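Local structure of alpha-1,3-glucanase (Paenibacillus glycanilyticus, 6K0P) at residues F357-A362 and N373-L378; N397-L402 and Q430-D435. The protein probably hydrolyses alpha-1,3-glucan as a glycoside hydrolase family 87 enzyme, its catalytic domain binding the disaccharide nigerose. The protein carries 1 engineered substitution. All coordinates share one frame; numbering follows the deposited sequence.

Contact 1: F357-A362 and N373-L378; sequences FALFSA and NKYTNL
Strands 357-360 and 374-376 run nearly antiparallel, their axes at 165° and 9.6 Å apart at closest approach, too far for backbone pairing, so F357, L359, N373, Y375 and L378 bridge the interval with side chains. Y375 carries the polar link: its hydroxyl OH donates to A358 O at 2.7 Å. The donor stands above the carbonyl plane, 45° out of it, and A358 O in turn lies near the plane of the phenol ring, at its edge. L359 packs against the same hydroxyl end, with L359 CD1 3.5 Å from Y375 OH and L359 CB 4.1 Å from Y375 CZ. L359 holds CG anti to its backbone N (chi1 -172°); CD1, beyond it, also touches the amide of N373, with L359 CD1 3.7 Å from N373 ND2. The amide of N373 is turned to polar partners of its own, N342 and the carbonyl of S339. At the other end L378 CD1 makes a CH-pi contact over one face of the F357 ring, 4.1 Å from the centroid and offset toward the rim. This is packing across the interior of a right-handed parallel beta-helix, the fold of the pectate-lyase-like clan. Strand 357-360 pairs with strands 333-336 and 389-392; before its corner at N377, strand 374-383 runs beside 343-350 and 397-407 on another wall, and L378 follows the corner.

Contact 2: N397-L402 and Q430-D435; sequences NLFQNL and QDTVID
Successive coils of the parallel beta-helix meet here, strand 397-400 lying beside strand 432-435 in parallel, with axes 4.8 Å apart. V433 sits at the middle of the backbone pairing: its N donates to N397 O, and its O accepts from F399 N at 2.8 Å. F399 O then receives D435 N, and D435 O receives N401 N where segment 397-402 turns its corner. V433 O lies at the edge of the F399 ring, near its plane, and F399 CE1 reaches T432 CG2 at 4.1 Å. On the opposite face of the sheet L398 CD1 packs on V433 CG1 at 3.7 Å. Beside them Q400 and D435 point the same way, and Q400 NE2 gives a bond of 3.0 Å to D435 OD2; OD2 lies in the plane of the Q400 amide, while NE2 approaches from above the carboxylate plane, 40° out of it. An alanine at Q400 would probably leave D435 OD2 without this donor and the carboxylate freer to turn, though N481 would still hold OD1. On the F399 face, a water joins N397 ND2 to T432 OG1, and N397 OD1 accepts from N373 N. The carboxylate of D435 thus takes amide N-H groups at both oxygens, from Q400 and N481, which would be expected to favour its charged form.

How the contacts relate
Both contacts belong to the same beta-helix but run in different directions through it. Contact 1 crosses the interior from wall to wall, is buried throughout and relies on side chains, with one tyrosine hydroxyl bond amid apolar packing. Contact 2 joins neighbouring coils within a wall by backbone bonds; one face is buried, while the other, with L398, Q400, V433 and D435, is partly exposed and mixes apolar and polar pairs. Strands 374-383 and 397-407 are neighbours, so the two meet directly: Y375 N lies 2.8 Å from L398 O, a probable hydrogen bond, and the Y375 and F399 rings meet inside. N377 OD1 and N401 ND2 lie 2.7 Å apart, a probable hydrogen bond between the two corner asparagines.

Contact 1: F357-A362 and N373-L378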
loop_
_atom_site.group_PDB
_atom_site.type_symbol
_atom_site.label_atom_id
_atom_site.label_comp_id
_atom_site.label_asym_id
_atom_site.label_seq_id
_atom_site.Cartn_x
_atom_site.Cartn_y
_atom_site.Cartn_z
ATOM N N PHE A 357 -2.028 0.659 -4.848
ATOM C CA PHE A 357 -2.923 1.479 -5.659
ATOM C C PHE A 357 -2.769 0.998 -7.087
ATOM O O PHE A 357 -1.652 0.981 -7.613
ATOM C CB PHE A 357 -2.539 2.958 -5.561
ATOM C CG PHE A 357 -2.677 3.531 -4.180
ATOM C CD1 PHE A 357 -3.917 3.916 -3.691
ATOM C CD2 PHE A 357 -1.566 3.678 -3.373
ATOM C CE1 PHE A 357 -4.045 4.449 -2.409
ATOM C CE2 PHE A 357 -1.688 4.203 -2.092
ATOM C CZ PHE A 357 -2.928 4.586 -1.612
ATOM N N ALA A 358 -3.876 0.607 -7.710
ATOM C CA ALA A 358 -3.816 -0.023 -9.022
ATOM C C ALA A 358 -4.925 0.503 -9.921
ATOM O O ALA A 358 -5.983 0.947 -9.455
ATOM C CB ALA A 358 -3.918 -1.548 -8.923
ATOM N N LEU A 359 -4.658 0.436 -11.224
ATOM C CA LEU A 359 -5.619 0.779 -12.263
ATOM C C LEU A 359 -5.530 -0.314 -13.312
ATOM O O LEU A 359 -4.456 -0.534 -13.881
ATOM C CB LEU A 359 -5.277 2.146 -12.869
ATOM C CG LEU A 359 -6.294 2.741 -13.846
ATOM C CD1 LEU A 359 -7.657 2.986 -13.192
ATOM C CD2 LEU A 359 -5.746 4.051 -14.390
ATOM N N PHE A 360 -6.619 -1.045 -13.520
ATOM C CA PHE A 360 -6.632 -2.124 -14.507
ATOM C C PHE A 360 -7.632 -1.777 -15.595
ATOM O O PHE A 360 -8.845 -1.826 -15.374
ATOM C CB PHE A 360 -6.952 -3.489 -13.900
ATOM C CG PHE A 360 -6.686 -4.638 -14.852
ATOM C CD1 PHE A 360 -7.597 -4.961 -15.849
ATOM C CD2 PHE A 360 -5.505 -5.360 -14.775
ATOM C CE1 PHE A 360 -7.337 -5.996 -16.736
ATOM C CE2 PHE A 360 -5.240 -6.396 -15.657
ATOM C CZ PHE A 360 -6.153 -6.714 -16.633
ATOM N N SER A 361 -7.126 -1.461 -16.776
ATOM C CA SER A 361 -7.972 -1.050 -17.885
ATOM C C SER A 361 -8.408 -2.265 -18.687
ATOM O O SER A 361 -7.582 -3.101 -19.070
ATOM C CB SER A 361 -7.212 -0.071 -18.768
ATOM O OG SER A 361 -8.035 0.481 -19.775
ATOM N N ALA A 362 -9.709 -2.356 -18.941
ATOM C CA ALA A 362 -10.267 -3.440 -19.734
ATOM C C ALA A 362 -11.587 -2.954 -20.306
ATOM O O ALA A 362 -12.178 -1.991 -19.810
ATOM C CB ALA A 362 -10.471 -4.704 -18.893
ATOM N N ASN A 373 -8.266 9.248 -15.033
ATOM C CA ASN A 373 -8.081 9.091 -13.599
ATOM C C ASN A 373 -6.864 9.873 -13.130
ATOM O O ASN A 373 -5.907 10.088 -13.877
ATOM C CB ASN A 373 -7.905 7.613 -13.260
ATOM C CG ASN A 373 -9.146 6.802 -13.577
ATOM O OD1 ASN A 373 -10.140 6.870 -12.857
ATOM N ND2 ASN A 373 -9.101 6.030 -14.661
ATOM N N LYS A 374 -6.920 10.321 -11.879
ATOM C CA LYS A 374 -5.842 11.088 -11.268
ATOM C C LYS A 374 -5.522 10.435 -9.935
ATOM O O LYS A 374 -6.337 10.481 -9.004
ATOM C CB LYS A 374 -6.234 12.557 -11.099
ATOM C CG LYS A 374 -6.414 13.279 -12.443
ATOM C CD LYS A 374 -6.830 14.726 -12.243
ATOM C CE LYS A 374 -7.048 15.424 -13.580
ATOM N NZ LYS A 374 -5.821 15.421 -14.431
ATOM N N TYR A 375 -4.353 9.804 -9.860
ATOM C CA TYR A 375 -3.841 9.155 -8.653
ATOM C C TYR A 375 -2.733 10.088 -8.171
ATOM O O TYR A 375 -1.633 10.094 -8.729
ATOM C CB TYR A 375 -3.277 7.781 -9.008
ATOM C CG TYR A 375 -4.280 6.650 -9.209
ATOM C CD1 TYR A 375 -5.354 6.763 -10.096
ATOM C CD2 TYR A 375 -4.117 5.438 -8.550
ATOM C CE1 TYR A 375 -6.249 5.708 -10.283
ATOM C CE2 TYR A 375 -5.001 4.382 -8.745
ATOM C CZ TYR A 375 -6.067 4.522 -9.604
ATOM O OH TYR A 375 -6.945 3.475 -9.787
ATOM N N THR A 376 -3.023 10.899 -7.156
ATOM C CA THR A 376 -2.157 12.015 -6.790
ATOM C C THR A 376 -1.858 12.004 -5.300
ATOM O O THR A 376 -2.716 11.648 -4.485
ATOM C CB THR A 376 -2.786 13.367 -7.167
ATOM O OG1 THR A 376 -4.073 13.493 -6.542
ATOM C CG2 THR A 376 -2.959 13.481 -8.683
ATOM N N ASN A 377 -0.635 12.404 -4.945
ATOM C CA ASN A 377 -0.250 12.566 -3.545
ATOM C C ASN A 377 -0.492 11.270 -2.772
ATOM O O ASN A 377 -1.196 11.237 -1.764
ATOM C CB ASN A 377 -0.982 13.754 -2.903
ATOM C CG ASN A 377 -0.852 15.031 -3.716
ATOM O OD1 ASN A 377 0.256 15.462 -4.033
ATOM N ND2 ASN A 377 -1.982 15.635 -4.065
ATOM N N LEU A 378 0.105 10.191 -3.267
ATOM C CA LEU A 378 -0.137 8.863 -2.716
ATOM C C LEU A 378 1.141 8.302 -2.113
ATOM O O LEU A 378 2.229 8.446 -2.688
ATOM C CB LEU A 378 -0.640 7.906 -3.797
ATOM C CG LEU A 378 -1.936 8.281 -4.521
ATOM C CD1 LEU A 378 -2.324 7.175 -5.505
ATOM C CD2 LEU A 378 -3.073 8.524 -3.524
#

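Contact 2: N397-L402 and Q430-D435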
loop_
_atom_site.group_PDB
_atom_site.type_symbol
_atom_site.label_atom_id
_atom_site.label_comp_id
_atom_site.label_asym_id
_atom_site.label_seq_id
_atom_site.Cartn_x
_atom_site.Cartn_y
_atom_site.Cartn_z
ATOM N N ASN A 397 -4.209 8.713 -18.073
ATOM C CA ASN A 397 -4.257 8.562 -16.624
ATOM C C ASN A 397 -2.980 9.120 -16.020
ATOM O O ASN A 397 -1.888 8.939 -16.576
ATOM C CB ASN A 397 -4.413 7.101 -16.238
ATOM C CG ASN A 397 -5.746 6.539 -16.668
ATOM O OD1 ASN A 397 -6.797 7.017 -16.236
ATOM N ND2 ASN A 397 -5.720 5.530 -17.530
ATOM N N LEU A 398 -3.118 9.795 -14.880
ATOM C CA LEU A 398 -2.022 10.512 -14.243
ATOM C C LEU A 398 -1.739 9.911 -12.872
ATOM O O LEU A 398 -2.665 9.680 -12.090
ATOM C CB LEU A 398 -2.393 11.984 -14.081
ATOM C CG LEU A 398 -1.403 12.864 -13.320
ATOM C CD1 LEU A 398 -0.062 12.995 -14.059
ATOM C CD2 LEU A 398 -2.037 14.234 -13.092
ATOM N N PHE A 399 -0.457 9.667 -12.588
ATOM C CA PHE A 399 0.026 9.230 -11.283
ATOM C C PHE A 399 1.085 10.247 -10.882
ATOM O O PHE A 399 2.164 10.286 -11.486
ATOM C CB PHE A 399 0.616 7.824 -11.387
ATOM C CG PHE A 399 -0.371 6.793 -11.879
ATOM C CD1 PHE A 399 -0.675 6.683 -13.224
ATOM C CD2 PHE A 399 -1.000 5.933 -10.980
ATOM C CE1 PHE A 399 -1.590 5.742 -13.675
ATOM C CE2 PHE A 399 -1.917 4.985 -11.428
ATOM C CZ PHE A 399 -2.210 4.889 -12.775
ATOM N N GLN A 400 0.780 11.085 -9.889
ATOM C CA GLN A 400 1.577 12.277 -9.635
ATOM C C GLN A 400 1.847 12.447 -8.149
ATOM O O GLN A 400 0.939 12.300 -7.325
ATOM C CB GLN A 400 0.838 13.505 -10.161
ATOM C CG GLN A 400 1.605 14.804 -10.049
ATOM C CD GLN A 400 0.845 15.932 -10.720
ATOM O OE1 GLN A 400 -0.247 16.306 -10.284
ATOM N NE2 GLN A 400 1.398 16.453 -11.808
ATOM N N ASN A 401 3.096 12.779 -7.817
ATOM C CA ASN A 401 3.556 12.981 -6.441
ATOM C C ASN A 401 3.348 11.721 -5.593
ATOM O O ASN A 401 2.509 11.663 -4.691
ATOM C CB ASN A 401 2.957 14.225 -5.780
ATOM C CG ASN A 401 3.642 14.538 -4.471
ATOM O OD1 ASN A 401 4.826 14.257 -4.320
ATOM N ND2 ASN A 401 2.914 15.097 -3.517
ATOM N N LEU A 402 4.167 10.722 -5.900
ATOM C CA LEU A 402 4.073 9.401 -5.291
ATOM C C LEU A 402 5.275 9.146 -4.397
ATOM O O LEU A 402 6.395 9.564 -4.710
ATOM C CB LEU A 402 4.062 8.308 -6.360
ATOM C CG LEU A 402 3.129 8.490 -7.550
ATOM C CD1 LEU A 402 3.342 7.350 -8.554
ATOM C CD2 LEU A 402 1.685 8.540 -7.053
ATOM N N GLN A 430 -3.418 8.288 -25.535
ATOM C CA GLN A 430 -3.028 9.428 -24.721
ATOM C C GLN A 430 -2.160 8.941 -23.568
ATOM O O GLN A 430 -2.323 7.813 -23.084
ATOM C CB GLN A 430 -4.264 10.201 -24.215
ATOM C CG GLN A 430 -5.095 10.776 -25.364
ATOM C CD GLN A 430 -6.245 11.673 -24.916
ATOM O OE1 GLN A 430 -6.527 11.807 -23.728
ATOM N NE2 GLN A 430 -6.910 12.297 -25.879
ATOM N N ASP A 431 -1.240 9.803 -23.136
ATOM C CA ASP A 431 -0.189 9.393 -22.209
ATOM C C ASP A 431 -0.731 8.855 -20.889
ATOM O O ASP A 431 -1.683 9.389 -20.305
ATOM C CB ASP A 431 0.719 10.576 -21.883
ATOM C CG ASP A 431 1.825 10.767 -22.892
ATOM O OD1 ASP A 431 2.113 9.836 -23.679
ATOM O OD2 ASP A 431 2.404 11.863 -22.888
ATOM N N THR A 432 -0.074 7.804 -20.410
ATOM C CA THR A 432 -0.105 7.412 -19.011
ATOM C C THR A 432 1.138 8.031 -18.396
ATOM O O THR A 432 2.255 7.773 -18.859
ATOM C CB THR A 432 -0.064 5.891 -18.912
ATOM O OG1 THR A 432 -1.239 5.347 -19.531
ATOM C CG2 THR A 432 0.015 5.442 -17.451
ATOM N N VAL A 433 0.945 8.883 -17.392
ATOM C CA VAL A 433 2.001 9.754 -16.893
ATOM C C VAL A 433 2.321 9.388 -15.454
ATOM O O VAL A 433 1.420 9.321 -14.606
ATOM C CB VAL A 433 1.603 11.237 -16.987
ATOM C CG1 VAL A 433 2.708 12.123 -16.395
ATOM C CG2 VAL A 433 1.294 11.623 -18.423
ATOM N N ILE A 434 3.599 9.158 -15.186
ATOM C CA ILE A 434 4.139 9.086 -13.835
ATOM C C ILE A 434 4.983 10.345 -13.671
ATOM O O ILE A 434 5.980 10.528 -14.375
ATOM C CB ILE A 434 4.971 7.812 -13.618
ATOM C CG1 ILE A 434 4.066 6.567 -13.521
ATOM C CG2 ILE A 434 5.806 7.941 -12.340
ATOM C CD1 ILE A 434 3.459 6.093 -14.826
ATOM N N ASP A 435 4.573 11.244 -12.782
ATOM C CA ASP A 435 5.195 12.563 -12.668
ATOM C C ASP A 435 5.443 12.888 -11.203
ATOM O O ASP A 435 4.509 13.238 -10.477
ATOM C CB ASP A 435 4.306 13.631 -13.303
ATOM C CG ASP A 435 4.829 15.047 -13.079
ATOM O OD1 ASP A 435 6.024 15.225 -12.768
ATOM O OD2 ASP A 435 4.025 15.989 -13.208
HETATM O O HOH W 1 -3.314 4.282 -18.080
#